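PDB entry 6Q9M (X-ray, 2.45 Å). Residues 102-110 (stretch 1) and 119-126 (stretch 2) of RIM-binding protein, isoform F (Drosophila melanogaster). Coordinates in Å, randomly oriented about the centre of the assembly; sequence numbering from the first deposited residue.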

# COMPACT_ATOMS: atom_id res chain seq x y z
N HIS A 102 8.50 11.75 -15.62
CA HIS A 102 8.66 12.55 -14.42
C HIS A 102 7.65 12.21 -13.33
O HIS A 102 7.69 12.81 -12.25
CB HIS A 102 8.59 14.05 -14.76
CG HIS A 102 9.88 14.58 -15.31
ND1 HIS A 102 11.08 13.92 -15.15
CD2 HIS A 102 10.16 15.69 -16.03
CE1 HIS A 102 12.04 14.61 -15.74
NE2 HIS A 102 11.51 15.69 -16.28
N LEU A 103 6.76 11.25 -13.57
CA LEU A 103 5.84 10.80 -12.53
C LEU A 103 6.62 10.04 -11.46
O LEU A 103 7.59 9.34 -11.76
CB LEU A 103 4.75 9.91 -13.11
CG LEU A 103 3.82 10.53 -14.14
CD1 LEU A 103 2.95 9.46 -14.76
CD2 LEU A 103 2.97 11.62 -13.49
N GLY A 104 6.18 10.17 -10.22
CA GLY A 104 6.84 9.52 -9.12
C GLY A 104 5.97 8.47 -8.47
O GLY A 104 4.96 8.03 -9.04
N PRO A 105 6.34 8.04 -7.27
CA PRO A 105 5.55 7.02 -6.56
C PRO A 105 4.11 7.47 -6.31
O PRO A 105 3.78 8.65 -6.36
CB PRO A 105 6.31 6.85 -5.23
CG PRO A 105 7.67 7.40 -5.48
CD PRO A 105 7.53 8.47 -6.51
N SER A 106 3.26 6.48 -6.04
CA SER A 106 1.85 6.71 -5.72
C SER A 106 1.41 5.68 -4.69
O SER A 106 2.14 4.75 -4.36
CB SER A 106 0.96 6.60 -6.96
OG SER A 106 0.82 5.25 -7.39
N ALA A 107 0.18 5.83 -4.22
CA ALA A 107 -0.44 4.88 -3.30
C ALA A 107 0.41 4.65 -2.05
O ALA A 107 0.55 3.53 -1.58
CB ALA A 107 -0.75 3.55 -4.00
N VAL A 108 0.98 5.73 -1.52
CA VAL A 108 1.78 5.65 -0.30
C VAL A 108 0.87 5.30 0.87
O VAL A 108 -0.14 5.98 1.12
CB VAL A 108 2.50 6.99 -0.06
CG1 VAL A 108 3.30 6.93 1.26
CG2 VAL A 108 3.40 7.34 -1.26
N ARG A 109 1.20 4.24 1.60
CA ARG A 109 0.32 3.78 2.68
C ARG A 109 1.14 3.44 3.91
O ARG A 109 2.26 2.93 3.81
CB ARG A 109 -0.50 2.52 2.30
CG ARG A 109 -1.03 2.47 0.88
CD ARG A 109 -1.56 1.06 0.51
NE ARG A 109 -0.52 0.08 0.12
CZ ARG A 109 0.13 0.08 -1.05
NH1 ARG A 109 -0.12 1.01 -1.97
NH2 ARG A 109 1.04 -0.85 -1.31
N ALA A 110 0.54 3.68 5.07
CA ALA A 110 1.09 3.29 6.36
C ALA A 110 0.27 2.14 6.91
O ALA A 110 -0.96 2.17 6.85
CB ALA A 110 1.08 4.45 7.36
N VAL A 119 4.90 0.47 9.04
CA VAL A 119 5.38 -0.05 7.77
C VAL A 119 4.84 0.86 6.67
O VAL A 119 3.63 1.08 6.58
CB VAL A 119 4.97 -1.52 7.55
CG1 VAL A 119 5.10 -1.94 6.06
CG2 VAL A 119 5.83 -2.43 8.42
N ILE A 120 5.74 1.39 5.85
CA ILE A 120 5.41 2.29 4.76
C ILE A 120 5.57 1.53 3.46
O ILE A 120 6.66 1.01 3.17
CB ILE A 120 6.33 3.53 4.74
CG1 ILE A 120 6.38 4.22 6.12
CG2 ILE A 120 5.90 4.48 3.62
CD1 ILE A 120 5.06 4.78 6.58
N SER A 121 4.51 1.51 2.65
CA SER A 121 4.48 0.91 1.32
C SER A 121 4.16 1.97 0.27
O SER A 121 3.55 3.01 0.57
CB SER A 121 3.42 -0.19 1.25
OG SER A 121 3.60 -1.15 2.28
N TRP A 122 4.54 1.68 -0.97
CA TRP A 122 4.23 2.57 -2.08
C TRP A 122 4.26 1.79 -3.39
O TRP A 122 4.67 0.62 -3.44
CB TRP A 122 5.19 3.76 -2.15
CG TRP A 122 6.62 3.39 -2.33
CD1 TRP A 122 7.32 3.34 -3.50
CD2 TRP A 122 7.56 3.04 -1.29
NE1 TRP A 122 8.63 2.98 -3.26
CE2 TRP A 122 8.80 2.78 -1.92
CE3 TRP A 122 7.46 2.91 0.10
CZ2 TRP A 122 9.93 2.38 -1.20
CZ3 TRP A 122 8.58 2.54 0.80
CH2 TRP A 122 9.80 2.27 0.15
N LEU A 123 3.79 2.44 -4.44
CA LEU A 123 3.88 1.93 -5.80
C LEU A 123 4.80 2.86 -6.57
O LEU A 123 4.43 4.01 -6.82
CB LEU A 123 2.50 1.87 -6.45
CG LEU A 123 2.42 1.26 -7.87
CD1 LEU A 123 3.05 -0.14 -7.91
CD2 LEU A 123 0.97 1.22 -8.39
N PRO A 124 6.00 2.43 -6.92
CA PRO A 124 6.89 3.31 -7.68
C PRO A 124 6.35 3.51 -9.08
O PRO A 124 5.58 2.70 -9.60
CB PRO A 124 8.22 2.55 -7.70
CG PRO A 124 7.85 1.12 -7.52
CD PRO A 124 6.59 1.10 -6.69
N ALA A 125 6.75 4.63 -9.69
CA ALA A 125 6.51 4.83 -11.11
C ALA A 125 7.48 4.02 -11.96
O ALA A 125 7.13 3.60 -13.07
CB ALA A 125 6.62 6.31 -11.48
N ASN A 126 8.69 3.78 -11.45
CA ASN A 126 9.68 2.94 -12.13
C ASN A 126 10.52 2.26 -11.06
O ASN A 126 11.21 2.94 -10.29
CB ASN A 126 10.56 3.75 -13.08
CG ASN A 126 11.50 2.88 -13.89
OD1 ASN A 126 12.23 2.05 -13.34
ND2 ASN A 126 11.48 3.06 -15.21

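Stretch 1 approaches its partner through a loop and then pairs with it as an antiparallel strand. L103 meets A125 through both backbone and side chain, with L103 O 3.2 Å and L103 CB 4.4 Å from A125 CB; G104 contributes only backbone, its O lying 3.4 Å from A125 CB. The CA-to-CB bond of A125 points toward stretch 1. P105 has no amide hydrogen to donate, but its CA sits 3.2 Å from L123 O in a CA-H...O contact, while P105 CB packs obliquely against the indole at W122 CD1 (4.0 Å).

Regular pairing begins at S106, which exchanges two hydrogen bonds with L123, S106 N to L123 O and L123 N to S106 O, both 2.8 Å. A beta bulge follows. A107 adopts phi/psi of 55/41°, and the register slips by one residue, so that V108 and A107 together span the position of W122. V108 packs its methyls on I120 CG2 (from CG1, 4.3 Å) and W122 CB (from CG2, 4.1 Å).

Pairing resumes at R109, where R109 N donates to S121 O (2.8 Å) and S121 N to R109 O (2.9 Å). The R109 side chain folds back along the sheet, bringing NH2 to 3.6 Å from S121 CB and laying one guanidinium face over S121 C and W122 N. A110 and I120 form a non-hydrogen-bonded pair, closed by the apolar contact of A110 CB with I120 CD1 (4.1 Å).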